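Local coordinates for Myo-inositol-1-phosphate synthase-related protein (Thermotoga maritima MSB8, PDB 3CIN), which belongs to the myo-inositol-1-phosphate synthase family and binds nicotinamide-adenine-dinucleotide through a Rossmann-type domain, at residues E112-S117 / D125-E130; T27-L32 / I58-S63. One frame throughout, in Å; residues are numbered along the deposited sequence.

Contact 1. Residues E112-S117 / D125-E130; sequences EGLEDS and DTLVKE
Leu114 meets Leu127 and Thr126 mainly through one methyl group, CD1, and the tight part of the contact lies where the two leucines cross. Leu114 CD1 rests 3.6 Å from Leu127 CD2 and 3.8 Å from Leu127 CG, so it packs against the branch point as well as one of its methyls. The extended second torsion of Leu114 (chi2 172°) sets CD1 anti to its CA, giving the side chain the reach to span the gap. The contact joins the 3-10 turn ahead of helix 120-134 to the helix itself, within the crossover that carries the chain from strand 96-97 to strand 138-141 of the parallel Rossmann-type sheet. Leu127 also touches Tyr175 of helix 171-186, and bound NAD is about 8 Å from the Leu127 side chain. On the looser, partly exposed side, Thr126 CG2 stays 4.1 Å from Leu114 CD1, while Thr126 OG1 turns back to hydrogen-bond the carbonyl of Glu122. The 3-10 turn bearing Leu114 is braced from within: Leu114 O accepts from both the backbone N and the OG of Ser117, and Asp116 OD2 takes the amide of Gly113 from above the carboxylate plane.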
loop_
_atom_site.group_PDB
_atom_site.type_symbol
_atom_site.label_atom_id
_atom_site.label_comp_id
_atom_site.label_asym_id
_atom_site.label_seq_id
_atom_site.Cartn_x
_atom_site.Cartn_y
_atom_site.Cartn_z
ATOM N N GLU A 112 15.321 40.070 -4.655
ATOM C CA GLU A 112 15.865 41.311 -4.121
ATOM C C GLU A 112 15.988 41.286 -2.607
ATOM O O GLU A 112 15.220 40.640 -1.892
ATOM C CB GLU A 112 15.087 42.529 -4.584
ATOM C CG GLU A 112 13.643 42.374 -4.795
ATOM C CD GLU A 112 13.024 43.646 -5.379
ATOM O OE1 GLU A 112 13.410 44.022 -6.514
ATOM O OE2 GLU A 112 12.159 44.272 -4.712
ATOM N N GLY A 113 16.989 42.000 -2.122
ATOM C CA GLY A 113 17.398 41.910 -0.735
ATOM C C GLY A 113 18.021 43.179 -0.238
ATOM O O GLY A 113 18.659 43.924 -0.999
ATOM N N LEU A 114 17.810 43.465 1.029
ATOM C CA LEU A 114 18.448 44.631 1.654
ATOM C C LEU A 114 19.964 44.599 1.422
ATOM O O LEU A 114 20.580 45.625 1.163
ATOM C CB LEU A 114 18.118 44.665 3.149
ATOM C CG LEU A 114 16.686 45.003 3.528
ATOM C CD1 LEU A 114 16.459 44.794 5.036
ATOM C CD2 LEU A 114 16.424 46.472 3.111
ATOM N N GLU A 115 20.564 43.417 1.424
ATOM C CA GLU A 115 22.041 43.321 1.475
ATOM C C GLU A 115 22.666 43.537 0.087
ATOM O O GLU A 115 23.882 43.504 -0.065
ATOM C CB GLU A 115 22.490 42.007 2.165
ATOM C CG GLU A 115 22.539 40.736 1.284
ATOM C CD GLU A 115 21.196 40.122 0.911
ATOM O OE1 GLU A 115 20.137 40.734 1.152
ATOM O OE2 GLU A 115 21.240 38.999 0.337
ATOM N N ASP A 116 21.810 43.783 -0.910
ATOM C CA ASP A 116 22.219 44.238 -2.246
ATOM C C ASP A 116 22.727 45.680 -2.212
ATOM O O ASP A 116 23.483 46.095 -3.088
ATOM C CB ASP A 116 21.039 44.219 -3.206
ATOM C CG ASP A 116 20.530 42.803 -3.529
ATOM O OD1 ASP A 116 21.272 41.810 -3.390
ATOM O OD2 ASP A 116 19.374 42.702 -3.969
ATOM N N SER A 117 22.291 46.454 -1.220
ATOM C CA SER A 117 22.665 47.862 -1.133
ATOM C C SER A 117 23.335 48.244 0.177
ATOM O O SER A 117 23.571 49.441 0.430
ATOM C CB SER A 117 21.410 48.700 -1.310
ATOM O OG SER A 117 20.559 48.566 -0.181
ATOM N N ASP A 125 20.226 45.948 11.207
ATOM C CA ASP A 125 19.750 47.157 11.893
ATOM C C ASP A 125 18.509 47.743 11.202
ATOM O O ASP A 125 17.608 48.245 11.848
ATOM C CB ASP A 125 20.848 48.189 11.934
ATOM C CG ASP A 125 21.962 47.824 12.884
ATOM O OD1 ASP A 125 21.768 46.953 13.798
ATOM O OD2 ASP A 125 23.046 48.406 12.707
ATOM N N THR A 126 18.466 47.678 9.887
ATOM C CA THR A 126 17.289 48.097 9.126
ATOM C C THR A 126 16.046 47.233 9.421
ATOM O O THR A 126 14.953 47.758 9.638
ATOM C CB THR A 126 17.551 48.049 7.586
ATOM O OG1 THR A 126 18.608 48.943 7.239
ATOM C CG2 THR A 126 16.286 48.436 6.835
ATOM N N LEU A 127 16.192 45.908 9.371
ATOM C CA LEU A 127 15.130 45.012 9.829
ATOM C C LEU A 127 14.645 45.348 11.232
ATOM O O LEU A 127 13.441 45.466 11.447
ATOM C CB LEU A 127 15.569 43.536 9.756
ATOM C CG LEU A 127 15.734 43.019 8.320
ATOM C CD1 LEU A 127 16.386 41.622 8.412
ATOM C CD2 LEU A 127 14.434 43.013 7.475
ATOM N N VAL A 128 15.550 45.514 12.173
ATOM C CA VAL A 128 15.195 45.773 13.553
ATOM C C VAL A 128 14.360 47.061 13.620
ATOM O O VAL A 128 13.329 47.094 14.277
ATOM C CB VAL A 128 16.443 45.829 14.472
ATOM C CG1 VAL A 128 16.152 46.324 15.890
ATOM C CG2 VAL A 128 17.140 44.451 14.536
ATOM N N LYS A 129 14.826 48.131 12.970
ATOM C CA LYS A 129 14.044 49.355 12.968
ATOM C C LYS A 129 12.625 49.153 12.389
ATOM O O LYS A 129 11.632 49.611 12.979
ATOM C CB LYS A 129 14.719 50.456 12.130
ATOM C CG LYS A 129 13.869 51.686 12.016
ATOM N N GLU A 130 12.525 48.468 11.245
ATOM C CA GLU A 130 11.185 48.155 10.682
ATOM C C GLU A 130 10.254 47.322 11.658
ATOM O O GLU A 130 9.058 47.611 11.865
ATOM C CB GLU A 130 11.311 47.429 9.315
ATOM C CG GLU A 130 11.802 48.312 8.175
ATOM C CD GLU A 130 12.260 47.545 6.922
ATOM O OE1 GLU A 130 11.821 46.419 6.672
ATOM O OE2 GLU A 130 13.055 48.095 6.146
#

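Contact 2. Residues T27-L32 / I58-S63; sequences TFVAGL and IKIVGS
This is a buried, wholly apolar helix-on-sheet contact inside the first beta-alpha-beta unit of a Rossmann-type fold, made of strand 14-19, helix 23-36 and strand 58-65. Segment 27-32 of the helix runs roughly against segment 58-63 of the strand, with their N-to-C directions 139° apart and their axes 10.6 Å from each other at closest approach. Strand alternation decides which residues take part: Ile58 and Ile60 point toward the helix, whereas the intervening Lys59 points away and is exposed. From the helix side come Phe28, Val29 and Leu32, which are spaced to lie along one flank. At the Ile58 end, in one of the two modelled conformers of Leu32, its CD2 sits over the branched carbon, 3.8 Å from Ile58 CB; with two conformers present, the detail at this end, including a closer approach to Ile58 CG2, is doubtful. Other elements pack on the same residues. Helix 328-348 packs on Phe28 through Leu336 and Val337, and Leu75 of helix 75-82 touches both Val29 and Ile60. Arg36, at the end of the same helix as Phe28, adds a polar tie by hydrogen-bonding Ile58 O. The contact lies just beyond the probable GxGxxA turn of Gly20, Gly22 and Ala25, and the Phe28 side chain lies about 9 Å from bound NAD. Ile60 serves two helix residues with different parts of one arm: its CG1 lies 4.3 Å from Val29 CG2, while the bent second torsion (chi2 -56°) swings the terminal methyl toward the aromatic ring. There Ile60 CD1 approaches Phe28 obliquely and stops 3.9 Å from CE2.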
loop_
_atom_site.group_PDB
_atom_site.type_symbol
_atom_site.label_atom_id
_atom_site.label_comp_id
_atom_site.label_asym_id
_atom_site.label_seq_id
_atom_site.Cartn_x
_atom_site.Cartn_y
_atom_site.Cartn_z
ATOM N N THR A 27 -1.128 29.512 3.549
ATOM C CA THR A 27 -2.152 28.613 4.076
ATOM C C THR A 27 -2.452 28.989 5.537
ATOM O O THR A 27 -3.623 28.987 5.938
ATOM C CB THR A 27 -1.680 27.197 3.993
ATOM O OG1 THR A 27 -1.435 26.902 2.615
ATOM C CG2 THR A 27 -2.737 26.233 4.534
ATOM N N PHE A 28 -1.420 29.313 6.303
ATOM C CA PHE A 28 -1.567 29.836 7.690
ATOM C C PHE A 28 -2.467 31.031 7.695
ATOM O O PHE A 28 -3.419 31.110 8.471
ATOM C CB PHE A 28 -0.177 30.198 8.232
ATOM C CG PHE A 28 -0.174 30.900 9.549
ATOM C CD1 PHE A 28 -0.670 30.300 10.706
ATOM C CD2 PHE A 28 0.389 32.164 9.652
ATOM C CE1 PHE A 28 -0.589 30.933 11.934
ATOM C CE2 PHE A 28 0.452 32.830 10.880
ATOM C CZ PHE A 28 -0.094 32.252 12.021
ATOM N N VAL A 29 -2.222 31.955 6.782
ATOM C CA VAL A 29 -3.008 33.201 6.767
ATOM C C VAL A 29 -4.442 32.941 6.346
ATOM O O VAL A 29 -5.412 33.447 6.954
ATOM C CB VAL A 29 -2.328 34.324 5.926
ATOM C CG1 VAL A 29 -3.250 35.547 5.728
ATOM C CG2 VAL A 29 -0.962 34.745 6.589
ATOM N N ALA A 30 -4.595 32.148 5.309
ATOM C CA ALA A 30 -5.936 31.919 4.743
ATOM C C ALA A 30 -6.784 31.097 5.729
ATOM O O ALA A 30 -7.996 31.353 5.915
ATOM C CB ALA A 30 -5.791 31.206 3.445
ATOM N N GLY A 31 -6.155 30.094 6.324
ATOM C CA GLY A 31 -6.820 29.252 7.320
ATOM C C GLY A 31 -7.243 30.072 8.527
ATOM O O GLY A 31 -8.372 29.937 9.038
ATOM N N LEU A 32 -6.340 30.924 8.994
ATOM C CA LEU A 32 -6.615 31.737 10.159
ATOM C C LEU A 32 -7.761 32.697 9.885
ATOM O O LEU A 32 -8.564 32.975 10.769
ATOM C CB LEU A 32 -5.369 32.516 10.576
ATOM C CG LEU A 32 -5.579 33.567 11.668
ATOM C CD1 LEU A 32 -6.206 32.922 12.877
ATOM C CD2 LEU A 32 -4.261 34.236 12.026
ATOM N N ILE A 58 -5.175 36.709 16.982
ATOM C CA ILE A 58 -3.920 36.574 16.253
ATOM C C ILE A 58 -3.949 37.596 15.108
ATOM O O ILE A 58 -4.848 37.548 14.253
ATOM C CB ILE A 58 -3.771 35.184 15.710
ATOM C CG1 ILE A 58 -3.707 34.191 16.860
ATOM C CG2 ILE A 58 -2.538 35.076 14.818
ATOM C CD1 ILE A 58 -3.782 32.742 16.342
ATOM N N LYS A 59 -3.027 38.566 15.125
ATOM C CA LYS A 59 -2.986 39.636 14.117
ATOM C C LYS A 59 -1.705 39.546 13.307
ATOM O O LYS A 59 -0.623 39.581 13.878
ATOM C CB LYS A 59 -3.086 41.034 14.777
ATOM C CG LYS A 59 -3.121 42.169 13.721
ATOM C CD LYS A 59 -3.094 43.561 14.309
ATOM C CE LYS A 59 -3.276 44.613 13.215
ATOM N NZ LYS A 59 -3.267 45.995 13.864
ATOM N N ILE A 60 -1.815 39.457 11.980
ATOM C CA ILE A 60 -0.629 39.477 11.112
ATOM C C ILE A 60 -0.207 40.914 10.902
ATOM O O ILE A 60 -0.950 41.711 10.251
ATOM C CB ILE A 60 -0.859 38.805 9.730
ATOM C CG1 ILE A 60 -1.435 37.400 9.888
ATOM C CG2 ILE A 60 0.392 38.763 8.940
ATOM C CD1 ILE A 60 -0.613 36.538 10.722
ATOM N N VAL A 61 0.938 41.293 11.469
ATOM C CA VAL A 61 1.449 42.669 11.309
ATOM C C VAL A 61 2.477 42.878 10.191
ATOM O O VAL A 61 2.852 44.004 9.879
ATOM C CB VAL A 61 2.001 43.215 12.651
ATOM C CG1 VAL A 61 0.893 43.148 13.686
ATOM C CG2 VAL A 61 3.250 42.420 13.095
ATOM N N GLY A 62 2.949 41.813 9.574
ATOM C CA GLY A 62 3.949 41.986 8.549
ATOM C C GLY A 62 4.284 40.706 7.851
ATOM O O GLY A 62 4.059 39.632 8.391
ATOM N N SER A 63 4.794 40.864 6.625
ATOM C CA SER A 63 5.205 39.760 5.806
ATOM C C SER A 63 6.383 40.193 4.956
ATOM O O SER A 63 6.334 41.221 4.316
ATOM C CB SER A 63 4.045 39.312 4.922
ATOM O OG SER A 63 4.378 38.219 4.113
#

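How the contacts relate
The two contacts follow one another along the chain, contact 2 closing before contact 1 opens, and both belong to helices connecting strands of the same seven-stranded parallel sheet. Their centres are 22 Å apart, and their nearest atoms, about 7 Å apart, do not touch. Contact 2 joins helix 23-36 to strand 58-65, and contact 1 lies on the connection leaving its neighbour, strand 96-97. A hydrogen bond between Tyr64 OH and Glu130 OE1 nonetheless ties helix 120-134 to the strand of contact 2. Each contact has a side chain within 10 Å of bound NAD, so both connections of the Rossmann-type domain pass near the NAD site without these side chains touching it.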